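Long-range contacts in probable CoA-transferase alpha subunit (Rhodococcus jostii, PDB 6COJ), which forms, with its beta subunit, the enzyme IpdAB, a hydrolase that cleaves a ring of a coenzyme A-linked cholesterol degradation product: residues T66-L72 with Y85-L91; S90-A94 with R263-Q268; P95-W100 with Y271-A275. The protein carries 1 engineered substitution. One frame throughout, in Å; residues are numbered along the deposited sequence.

Contact 1 is the core of the set: every residue that touches is buried, and backbone hydrogen bonds join the two chains where they leave neighbouring strands of the parallel sheet, beside apolar side chains. Contacts 2 and 3 lie farther from the chain's centre and are only partly buried; contact 2 sets the loop before helix 99-106, and contact 3 the end of that loop and the start of the helix, against helix 265-274. Their chemistry differs: contact 2, at the N-terminal end of helix 265-274, relies on charged and amide side chains, whereas contact 3, at the other end, is mostly apolar around one short hydrogen bond. Contacts 1 and 2 share Ser90 and Leu91, while contacts 1 and 3 both touch the bound thioester.

Contact 1 (T66-L72 with Y85-L91); sequences TYGGPDL and YYGFVSL. With F8G (S-{(3R,5R,9R)-1-[(2R,3S,4R,5R)-5-(6-amino-9H-purin-9-yl)-4-hydroxy-3-(phosphonooxy)tetrahydrofuran-2-yl]-3,5,9-trihydroxy-8,8-dimethyl-3,5-dioxido-10,14-dioxo-2,4,6-trioxa-11,15-diaza-3lambda~5~,5lambda~5~-diphosphaheptadecan-17-yl} (5R,10R)-7-hydroxy-10-methyl-2-oxo-1-oxaspiro[4.5]dec-6-ene-6-carbothioate (non-preferred name)), chain E.
Leu72 (chi1 t, chi2 p) and Val89 (chi1 t) make the apolar centre, with Leu72 CD2 3.7 Å from Val89 CG2; Phe101 of helix 99-106 packs on both. Farther along, Pro70 CD lies 3.8 Å from Leu91 CD2. Tyr67 (m) and Phe88 (p) run nearly parallel, planes at 25°, but are slid apart (centroids 5.6 Å), barely overlapping; Tyr67 CD1 and Phe88 CE2 approach to 3.4 Å. Between these groups the chains run parallel, Gly68 paired with Val89 (CA atoms 4.1 Å apart). A CB on Gly68 would clash with Val89 CG2. Gly68 N donates to Phe88 O (2.9 Å) and Ser90 N to Gly68 O (2.9 Å), while Thr66 N reaches Tyr85 O (3.0 Å). This lies at the C-terminal ends of the parallel strands of a beta-alpha-beta unit (strands 62-65 and 81-86, helix 70-77), where the chains turn corners at Thr66-Tyr67 and Gly87 and leave the sheet. Gly69, at phi/psi -149/-143, where a CB would run into Pro70 CD, is the helix N-cap; its N donates to Asp71 OD1 (2.8 Å), and Thr66 OG1 to Asp71 OD2 (3.1 Å), also salt-bridged to Lys46. Tyr67 OH hydrogen-bonds to the backbone O of engineered Ala117. At the ligand, Phe88 CD2 is 3.2 Å from F8G OAN, and Arg126 of the beta subunit makes a cation-pi contact with the Phe88 ring.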
# COMPACT_ATOMS: atom_id res chain seq x y z
N THR A 66 6.14 -4.29 -17.36
CA THR A 66 6.75 -2.98 -17.18
C THR A 66 5.71 -1.88 -17.38
O THR A 66 4.71 -2.06 -18.07
CB THR A 66 7.90 -2.79 -18.17
OG1 THR A 66 8.60 -1.57 -17.86
CG2 THR A 66 7.39 -2.74 -19.62
N TYR A 67 5.98 -0.74 -16.75
CA TYR A 67 5.41 0.54 -17.18
C TYR A 67 6.38 1.06 -18.22
O TYR A 67 7.42 1.64 -17.89
CB TYR A 67 5.30 1.49 -16.00
CG TYR A 67 4.18 1.16 -15.03
CD1 TYR A 67 2.85 1.22 -15.43
CD2 TYR A 67 4.46 0.81 -13.71
CE1 TYR A 67 1.82 0.96 -14.52
CE2 TYR A 67 3.44 0.55 -12.80
CZ TYR A 67 2.12 0.63 -13.21
OH TYR A 67 1.13 0.39 -12.28
N GLY A 68 6.06 0.82 -19.50
CA GLY A 68 7.09 0.81 -20.53
C GLY A 68 7.61 2.18 -20.95
O GLY A 68 6.89 3.18 -20.99
N GLY A 69 8.89 2.18 -21.31
CA GLY A 69 9.56 3.32 -21.89
C GLY A 69 10.65 2.85 -22.84
O GLY A 69 10.49 1.84 -23.54
N PRO A 70 11.78 3.56 -22.87
CA PRO A 70 12.87 3.16 -23.77
C PRO A 70 13.55 1.86 -23.37
O PRO A 70 14.31 1.30 -24.18
CB PRO A 70 13.84 4.34 -23.69
CG PRO A 70 13.60 4.93 -22.30
CD PRO A 70 12.11 4.76 -22.09
N ASP A 71 13.32 1.38 -22.15
CA ASP A 71 13.75 0.03 -21.78
C ASP A 71 13.12 -1.00 -22.71
O ASP A 71 13.82 -1.84 -23.30
CB ASP A 71 13.38 -0.26 -20.31
CG ASP A 71 11.88 -0.10 -20.00
OD1 ASP A 71 11.23 0.82 -20.54
OD2 ASP A 71 11.37 -0.91 -19.20
N LEU A 72 11.80 -0.94 -22.85
CA LEU A 72 11.10 -1.87 -23.73
C LEU A 72 11.46 -1.62 -25.19
O LEU A 72 11.61 -2.58 -25.96
CB LEU A 72 9.59 -1.74 -23.50
CG LEU A 72 8.70 -2.74 -24.23
CD1 LEU A 72 9.11 -4.17 -23.91
CD2 LEU A 72 7.24 -2.50 -23.88
N TYR A 85 3.58 -7.45 -20.88
CA TYR A 85 2.51 -7.01 -19.99
C TYR A 85 2.84 -5.58 -19.59
O TYR A 85 3.88 -5.34 -18.98
CB TYR A 85 2.50 -7.88 -18.73
CG TYR A 85 2.09 -9.32 -18.93
CD1 TYR A 85 2.95 -10.25 -19.49
CD2 TYR A 85 0.83 -9.76 -18.53
CE1 TYR A 85 2.57 -11.57 -19.67
CE2 TYR A 85 0.44 -11.08 -18.69
CZ TYR A 85 1.32 -11.98 -19.27
OH TYR A 85 0.96 -13.30 -19.44
N TYR A 86 1.96 -4.63 -19.90
CA TYR A 86 2.29 -3.23 -19.64
C TYR A 86 1.02 -2.41 -19.50
O TYR A 86 -0.02 -2.76 -20.06
CB TYR A 86 3.17 -2.63 -20.77
CG TYR A 86 2.53 -2.77 -22.13
CD1 TYR A 86 2.73 -3.91 -22.91
CD2 TYR A 86 1.67 -1.79 -22.62
CE1 TYR A 86 2.12 -4.05 -24.15
CE2 TYR A 86 1.05 -1.93 -23.85
CZ TYR A 86 1.27 -3.06 -24.60
OH TYR A 86 0.66 -3.21 -25.82
N GLY A 87 1.13 -1.30 -18.76
CA GLY A 87 0.03 -0.37 -18.60
C GLY A 87 0.07 0.72 -19.65
O GLY A 87 -0.95 1.36 -19.94
N PHE A 88 1.26 0.95 -20.20
CA PHE A 88 1.46 1.92 -21.27
C PHE A 88 2.88 1.74 -21.76
O PHE A 88 3.68 1.04 -21.14
CB PHE A 88 1.27 3.36 -20.77
CG PHE A 88 2.25 3.77 -19.71
CD1 PHE A 88 3.51 4.26 -20.06
CD2 PHE A 88 1.92 3.67 -18.36
CE1 PHE A 88 4.43 4.63 -19.08
CE2 PHE A 88 2.84 4.05 -17.38
CZ PHE A 88 4.08 4.53 -17.74
N VAL A 89 3.20 2.40 -22.88
CA VAL A 89 4.58 2.61 -23.29
C VAL A 89 4.71 4.08 -23.67
O VAL A 89 3.97 4.56 -24.55
CB VAL A 89 5.01 1.71 -24.46
CG1 VAL A 89 6.48 1.99 -24.82
CG2 VAL A 89 4.82 0.23 -24.09
N SER A 90 5.60 4.80 -23.00
CA SER A 90 5.74 6.23 -23.27
C SER A 90 7.17 6.67 -23.03
O SER A 90 7.84 6.18 -22.11
CB SER A 90 4.83 7.06 -22.35
OG SER A 90 4.95 8.44 -22.65
N LEU A 91 7.64 7.59 -23.88
CA LEU A 91 8.90 8.28 -23.67
C LEU A 91 8.76 9.53 -22.80
O LEU A 91 9.77 10.17 -22.51
CB LEU A 91 9.55 8.62 -25.01
CG LEU A 91 9.91 7.43 -25.92
CD1 LEU A 91 10.56 7.91 -27.21
CD2 LEU A 91 10.83 6.45 -25.20
C4 F8G E . -3.68 6.22 -38.80
C5 F8G E . -4.99 5.56 -38.69
C6 F8G E . -5.07 4.11 -39.00
C8 F8G E . -5.17 7.68 -38.19
N1 F8G E . -3.95 3.45 -39.36
N3 F8G E . -2.59 5.51 -39.17
C1' F8G E . -2.78 8.49 -38.46
C2 F8G E . -2.63 4.08 -39.48
C2' F8G E . -3.15 9.88 -38.97
C3' F8G E . -2.19 10.74 -38.18
C4' F8G E . -2.15 10.06 -36.84
C5' F8G E . -3.22 10.63 -35.94
CAA F8G E . -4.63 7.94 -13.89
CAB F8G E . -4.55 8.57 -15.26
CAC F8G E . -3.50 8.40 -16.09
CAD F8G E . -2.17 7.86 -15.58
CAE F8G E . -2.20 7.67 -14.06
CAF F8G E . -3.49 6.98 -13.64
CAG F8G E . -3.65 8.66 -17.53
CAI F8G E . -1.01 6.87 -13.55
CAK F8G E . -0.93 8.70 -15.97
CAL F8G E . -0.05 7.87 -16.91
CAM F8G E . -0.83 6.58 -17.03
CAQ F8G E . -4.67 9.31 -19.98
CAR F8G E . -3.89 10.57 -20.29
CAT F8G E . -4.18 11.17 -22.61
CAU F8G E . -3.47 11.32 -23.95
CAV F8G E . -4.42 11.39 -25.14
CAX F8G E . -3.48 12.84 -26.81
CAY F8G E . -2.78 13.00 -28.14
CAZ F8G E . -3.74 13.43 -29.25
CBA F8G E . -3.01 13.38 -30.59
CBM F8G E . -4.92 12.47 -29.30
CBN F8G E . -4.24 14.86 -29.05
N6 F8G E . -6.26 3.46 -38.91
N7 F8G E . -5.86 6.52 -38.31
N9 F8G E . -3.87 7.50 -38.50
NAS F8G E . -3.44 10.60 -21.66
NAW F8G E . -3.69 11.60 -26.38
O2' F8G E . -2.95 10.01 -40.37
O3' F8G E . -0.88 10.60 -38.70
O4' F8G E . -2.42 8.68 -37.10
O5' F8G E . -2.91 11.99 -35.66
OAH F8G E . -5.49 9.27 -15.57
OAJ F8G E . -2.70 8.42 -18.28
OAN F8G E . -0.58 5.62 -17.72
OAO F8G E . -1.99 6.59 -16.18
OBB F8G E . -2.51 12.05 -30.71
OBD F8G E . -2.58 11.43 -33.23
OBJ F8G E . -5.33 11.55 -22.42
OBK F8G E . -3.83 13.80 -26.15
OBL F8G E . -1.72 13.96 -28.02
OBO F8G E . -1.01 10.30 -31.70
OBP F8G E . -0.53 12.70 -32.21
OBQ F8G E . -2.70 13.90 -33.96
OBR F8G E . -4.75 12.48 -34.03
OCI F8G E . 1.15 11.43 -39.97
OCJ F8G E . -1.13 11.77 -40.89
OCK F8G E . -0.38 13.06 -38.89
PBC F8G E . -1.60 11.66 -31.97
PBE F8G E . -3.25 12.52 -34.19
PCH F8G E . -0.28 11.75 -39.64
SAP F8G E . -5.04 9.26 -18.25

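Contact 2 (S90-A94 with R263-Q268)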
# COMPACT_ATOMS: atom_id res chain seq x y z
N SER A 90 5.60 4.80 -23.00
CA SER A 90 5.74 6.23 -23.27
C SER A 90 7.17 6.67 -23.03
O SER A 90 7.84 6.18 -22.11
CB SER A 90 4.83 7.06 -22.35
OG SER A 90 4.95 8.44 -22.65
N LEU A 91 7.64 7.59 -23.88
CA LEU A 91 8.90 8.28 -23.67
C LEU A 91 8.76 9.53 -22.80
O LEU A 91 9.77 10.17 -22.51
CB LEU A 91 9.55 8.62 -25.01
CG LEU A 91 9.91 7.43 -25.92
CD1 LEU A 91 10.56 7.91 -27.21
CD2 LEU A 91 10.83 6.45 -25.20
N ASP A 92 7.53 9.90 -22.43
CA ASP A 92 7.23 11.04 -21.55
C ASP A 92 7.43 12.40 -22.21
O ASP A 92 6.70 13.35 -21.91
CB ASP A 92 7.94 10.93 -20.20
CG ASP A 92 7.25 9.96 -19.27
OD1 ASP A 92 6.00 10.02 -19.18
OD2 ASP A 92 7.93 9.13 -18.63
N SER A 93 8.40 12.51 -23.11
CA SER A 93 8.59 13.69 -23.94
C SER A 93 8.39 13.31 -25.39
O SER A 93 8.38 12.12 -25.75
CB SER A 93 10.01 14.26 -23.79
OG SER A 93 10.51 14.10 -22.48
N ALA A 94 8.23 14.32 -26.25
CA ALA A 94 8.11 14.09 -27.69
C ALA A 94 9.30 13.26 -28.16
O ALA A 94 10.42 13.49 -27.72
CB ALA A 94 8.05 15.42 -28.42
N ARG A 263 16.16 14.02 -17.15
CA ARG A 263 16.23 13.27 -18.40
C ARG A 263 17.18 13.96 -19.37
O ARG A 263 17.21 15.19 -19.47
CB ARG A 263 14.83 13.18 -19.02
CG ARG A 263 14.76 12.38 -20.32
CD ARG A 263 13.32 12.26 -20.83
NE ARG A 263 12.44 11.64 -19.84
CZ ARG A 263 11.51 12.29 -19.15
NH1 ARG A 263 11.30 13.58 -19.36
NH2 ARG A 263 10.78 11.64 -18.25
N ASP A 264 17.96 13.16 -20.10
CA ASP A 264 18.78 13.71 -21.18
C ASP A 264 17.88 13.82 -22.40
O ASP A 264 17.80 12.90 -23.21
CB ASP A 264 19.98 12.81 -21.44
CG ASP A 264 20.97 13.43 -22.41
OD1 ASP A 264 20.60 14.36 -23.16
OD2 ASP A 264 22.14 12.98 -22.41
N GLU A 265 17.17 14.95 -22.49
CA GLU A 265 16.14 15.11 -23.52
C GLU A 265 16.74 15.07 -24.91
O GLU A 265 16.19 14.44 -25.82
CB GLU A 265 15.38 16.42 -23.29
CG GLU A 265 14.65 16.53 -21.95
CD GLU A 265 13.37 15.72 -21.92
OE1 GLU A 265 12.73 15.67 -20.85
OE2 GLU A 265 13.01 15.14 -22.96
N LYS A 266 17.88 15.75 -25.11
CA LYS A 266 18.52 15.77 -26.42
C LYS A 266 18.94 14.37 -26.84
O LYS A 266 18.79 13.99 -28.01
CB LYS A 266 19.72 16.72 -26.39
CG LYS A 266 19.35 18.21 -26.51
CD LYS A 266 19.07 18.86 -25.17
CE LYS A 266 17.96 19.89 -25.25
NZ LYS A 266 17.46 20.35 -23.92
N PHE A 267 19.47 13.57 -25.91
CA PHE A 267 19.90 12.23 -26.28
C PHE A 267 18.71 11.32 -26.53
O PHE A 267 18.76 10.47 -27.43
CB PHE A 267 20.85 11.61 -25.27
CG PHE A 267 21.52 10.37 -25.79
CD1 PHE A 267 22.62 10.48 -26.63
CD2 PHE A 267 21.02 9.11 -25.51
CE1 PHE A 267 23.22 9.35 -27.15
CE2 PHE A 267 21.62 7.98 -26.02
CZ PHE A 267 22.73 8.10 -26.85
N GLN A 268 17.65 11.45 -25.74
CA GLN A 268 16.47 10.63 -26.01
C GLN A 268 15.90 10.93 -27.39
O GLN A 268 15.50 10.02 -28.11
CB GLN A 268 15.40 10.81 -24.94
CG GLN A 268 14.18 9.96 -25.23
CD GLN A 268 13.24 9.88 -24.07
OE1 GLN A 268 13.43 9.06 -23.17
NE2 GLN A 268 12.22 10.71 -24.08
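Ser93 OG donates to Glu265 OE2 at 2.7 Å, and Glu265 OE1 in turn takes a 2.9 Å salt bridge from Arg263 NH1, so one carboxylate holds both serine and arginine. Gln268 NE2 donates to Leu91 O at 3.0 Å, while its OE1 bonds to Ser43. Arg263 extends the network only loosely to Asp92: Asp92 OD2 is 3.8 Å from Arg263 NH2 and well out of the guanidinium plane, and Asp92 OD2 also accepts from Ser43 N and forms a salt bridge with Arg44. These side chains fasten the loop between strand 88-89 and helix 99-106 to the start of helix 265-274, which Asp264 caps by accepting from Phe267 N (3.1 Å). On the loop side an ST turn, Asp92 N to Ser90 OG at 3.0 Å, shapes the backbone ahead of Asp92. In the packing, Leu91 O and Asp92 CB lie over one face of the guanidinium, with Asp92 CB 3.5 Å from Arg263 NH2, and Leu91 CB sits 3.5 Å from Gln268 NE2.

Contact 3 (P95-W100 with Y271-A275). With F8G (S-{(3R,5R,9R)-1-[(2R,3S,4R,5R)-5-(6-amino-9H-purin-9-yl)-4-hydroxy-3-(phosphonooxy)tetrahydrofuran-2-yl]-3,5,9-trihydroxy-8,8-dimethyl-3,5-dioxido-10,14-dioxo-2,4,6-trioxa-11,15-diaza-3lambda~5~,5lambda~5~-diphosphaheptadecan-17-yl} (5R,10R)-7-hydroxy-10-methyl-2-oxo-1-oxaspiro[4.5]dec-6-ene-6-carbothioate (non-preferred name)), chain E.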
# COMPACT_ATOMS: atom_id res chain seq x y z
N PRO A 95 9.07 12.30 -29.07
CA PRO A 95 7.83 12.04 -29.81
C PRO A 95 6.83 11.17 -29.06
O PRO A 95 5.90 10.67 -29.70
CB PRO A 95 8.33 11.28 -31.04
CG PRO A 95 9.51 10.54 -30.54
CD PRO A 95 10.17 11.43 -29.52
N PHE A 96 7.03 10.98 -27.75
CA PHE A 96 6.07 10.33 -26.85
C PHE A 96 5.96 8.83 -27.05
O PHE A 96 6.13 8.05 -26.11
CB PHE A 96 4.70 11.01 -26.92
CG PHE A 96 4.73 12.46 -26.55
CD1 PHE A 96 4.82 12.85 -25.22
CD2 PHE A 96 4.68 13.44 -27.52
CE1 PHE A 96 4.86 14.19 -24.87
CE2 PHE A 96 4.71 14.78 -27.18
CZ PHE A 96 4.80 15.15 -25.86
N TYR A 97 5.67 8.39 -28.27
CA TYR A 97 5.58 6.97 -28.54
C TYR A 97 6.98 6.43 -28.77
O TYR A 97 7.81 7.08 -29.42
CB TYR A 97 4.70 6.72 -29.76
CG TYR A 97 3.37 7.45 -29.70
CD1 TYR A 97 2.63 7.52 -28.51
CD2 TYR A 97 2.85 8.10 -30.82
CE1 TYR A 97 1.42 8.19 -28.45
CE2 TYR A 97 1.65 8.77 -30.77
CZ TYR A 97 0.93 8.82 -29.58
OH TYR A 97 -0.27 9.49 -29.55
N ASP A 98 7.28 5.27 -28.19
CA ASP A 98 8.59 4.67 -28.45
C ASP A 98 8.58 4.03 -29.82
O ASP A 98 7.74 3.16 -30.09
CB ASP A 98 8.96 3.65 -27.39
CG ASP A 98 10.34 3.06 -27.65
OD1 ASP A 98 10.46 2.17 -28.52
OD2 ASP A 98 11.33 3.52 -27.02
N PRO A 99 9.50 4.40 -30.71
CA PRO A 99 9.43 3.92 -32.10
C PRO A 99 9.82 2.47 -32.26
O PRO A 99 9.39 1.83 -33.23
CB PRO A 99 10.42 4.84 -32.84
CG PRO A 99 11.43 5.21 -31.77
CD PRO A 99 10.62 5.34 -30.49
N TRP A 100 10.62 1.91 -31.35
CA TRP A 100 10.96 0.50 -31.46
C TRP A 100 9.83 -0.39 -30.95
O TRP A 100 9.54 -1.44 -31.55
CB TRP A 100 12.27 0.19 -30.73
CG TRP A 100 13.47 0.49 -31.56
CD1 TRP A 100 14.41 1.46 -31.33
CD2 TRP A 100 13.87 -0.17 -32.77
NE1 TRP A 100 15.37 1.44 -32.32
CE2 TRP A 100 15.06 0.44 -33.21
CE3 TRP A 100 13.34 -1.23 -33.50
CZ2 TRP A 100 15.73 0.03 -34.36
CZ3 TRP A 100 14.00 -1.63 -34.65
CH2 TRP A 100 15.18 -1.01 -35.07
N TYR A 271 18.05 9.02 -29.79
CA TYR A 271 17.64 7.62 -29.79
C TYR A 271 16.41 7.41 -30.67
O TYR A 271 16.40 6.52 -31.54
CB TYR A 271 17.38 7.16 -28.35
CG TYR A 271 16.41 6.00 -28.23
CD1 TYR A 271 16.80 4.69 -28.50
CD2 TYR A 271 15.09 6.22 -27.85
CE1 TYR A 271 15.91 3.64 -28.40
CE2 TYR A 271 14.18 5.17 -27.75
CZ TYR A 271 14.60 3.88 -28.02
OH TYR A 271 13.72 2.83 -27.92
N ALA A 272 15.38 8.23 -30.48
CA ALA A 272 14.13 8.04 -31.20
C ALA A 272 14.31 8.28 -32.69
O ALA A 272 13.83 7.49 -33.52
CB ALA A 272 13.05 8.96 -30.62
N GLU A 273 15.01 9.36 -33.06
CA GLU A 273 15.24 9.64 -34.48
C GLU A 273 16.16 8.61 -35.11
O GLU A 273 16.06 8.36 -36.32
CB GLU A 273 15.79 11.05 -34.66
CG GLU A 273 14.74 12.14 -34.56
CD GLU A 273 15.29 13.42 -33.96
OE1 GLU A 273 16.52 13.53 -33.82
OE2 GLU A 273 14.48 14.31 -33.63
N SER A 274 17.04 7.98 -34.34
CA SER A 274 17.92 6.98 -34.92
C SER A 274 17.18 5.69 -35.28
O SER A 274 17.68 4.91 -36.09
CB SER A 274 19.11 6.70 -34.00
OG SER A 274 19.96 7.83 -33.92
N ALA A 275 16.00 5.46 -34.70
CA ALA A 275 15.21 4.28 -35.00
C ALA A 275 14.52 4.34 -36.36
O ALA A 275 13.97 3.33 -36.81
CB ALA A 275 14.18 4.05 -33.89
C4 F8G E . -3.68 6.22 -38.80
C5 F8G E . -4.99 5.56 -38.69
C6 F8G E . -5.07 4.11 -39.00
C8 F8G E . -5.17 7.68 -38.19
N1 F8G E . -3.95 3.45 -39.36
N3 F8G E . -2.59 5.51 -39.17
C1' F8G E . -2.78 8.49 -38.46
C2 F8G E . -2.63 4.08 -39.48
C2' F8G E . -3.15 9.88 -38.97
C3' F8G E . -2.19 10.74 -38.18
C4' F8G E . -2.15 10.06 -36.84
C5' F8G E . -3.22 10.63 -35.94
CAA F8G E . -4.63 7.94 -13.89
CAB F8G E . -4.55 8.57 -15.26
CAC F8G E . -3.50 8.40 -16.09
CAD F8G E . -2.17 7.86 -15.58
CAE F8G E . -2.20 7.67 -14.06
CAF F8G E . -3.49 6.98 -13.64
CAG F8G E . -3.65 8.66 -17.53
CAI F8G E . -1.01 6.87 -13.55
CAK F8G E . -0.93 8.70 -15.97
CAL F8G E . -0.05 7.87 -16.91
CAM F8G E . -0.83 6.58 -17.03
CAQ F8G E . -4.67 9.31 -19.98
CAR F8G E . -3.89 10.57 -20.29
CAT F8G E . -4.18 11.17 -22.61
CAU F8G E . -3.47 11.32 -23.95
CAV F8G E . -4.42 11.39 -25.14
CAX F8G E . -3.48 12.84 -26.81
CAY F8G E . -2.78 13.00 -28.14
CAZ F8G E . -3.74 13.43 -29.25
CBA F8G E . -3.01 13.38 -30.59
CBM F8G E . -4.92 12.47 -29.30
CBN F8G E . -4.24 14.86 -29.05
N6 F8G E . -6.26 3.46 -38.91
N7 F8G E . -5.86 6.52 -38.31
N9 F8G E . -3.87 7.50 -38.50
NAS F8G E . -3.44 10.60 -21.66
NAW F8G E . -3.69 11.60 -26.38
O2' F8G E . -2.95 10.01 -40.37
O3' F8G E . -0.88 10.60 -38.70
O4' F8G E . -2.42 8.68 -37.10
O5' F8G E . -2.91 11.99 -35.66
OAH F8G E . -5.49 9.27 -15.57
OAJ F8G E . -2.70 8.42 -18.28
OAN F8G E . -0.58 5.62 -17.72
OAO F8G E . -1.99 6.59 -16.18
OBB F8G E . -2.51 12.05 -30.71
OBD F8G E . -2.58 11.43 -33.23
OBJ F8G E . -5.33 11.55 -22.42
OBK F8G E . -3.83 13.80 -26.15
OBL F8G E . -1.72 13.96 -28.02
OBO F8G E . -1.01 10.30 -31.70
OBP F8G E . -0.53 12.70 -32.21
OBQ F8G E . -2.70 13.90 -33.96
OBR F8G E . -4.75 12.48 -34.03
OCI F8G E . 1.15 11.43 -39.97
OCJ F8G E . -1.13 11.77 -40.89
OCK F8G E . -0.38 13.06 -38.89
PBC F8G E . -1.60 11.66 -31.97
PBE F8G E . -3.25 12.52 -34.19
PCH F8G E . -0.28 11.75 -39.64
SAP F8G E . -5.04 9.26 -18.25
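Trp100 lays one face of its indole over the methyl of Ala275, whose CB is 3.3 Å from Trp100 NE1 and 3.6 Å from Trp100 CD1. Beside it the Tyr271 ring meets the indole obliquely, with Tyr271 CE1 3.9 Å from Trp100 CD1. Pro99 presses its ring against Ala272 and Ala275, towards the C-terminal end of helix 265-274: its CG lies 3.7 Å from Ala275 CB and 4.2 Å from Ala272 CB, and the small alanines let the CA atoms of Pro99 and Ala272 approach to 6.3 Å. Pro95, which follows a cis peptide bond, adds CG at 3.9 Å from Ala272 CB. Asp98 is the N-cap of helix 99-106. Its OD1 accepts from Phe101 N and, weakly, from Trp100 N (2.8 Å), while its OD2 accepts a 2.6 Å hydrogen bond from Tyr271 OH. Just before this cap, Tyr97 turns to the ligand, its OH at only 2.4 Å from F8G OBO, a phosphate oxygen, and its ring edge-to-face with Phe123 of the beta subunit. Proline, alanine and aromatic surfaces thus do the packing, and the Asp98 carboxylate, which caps helix 99-106, ties its start to Tyr271 of helix 265-274, one residue after the ligand-binding Tyr97.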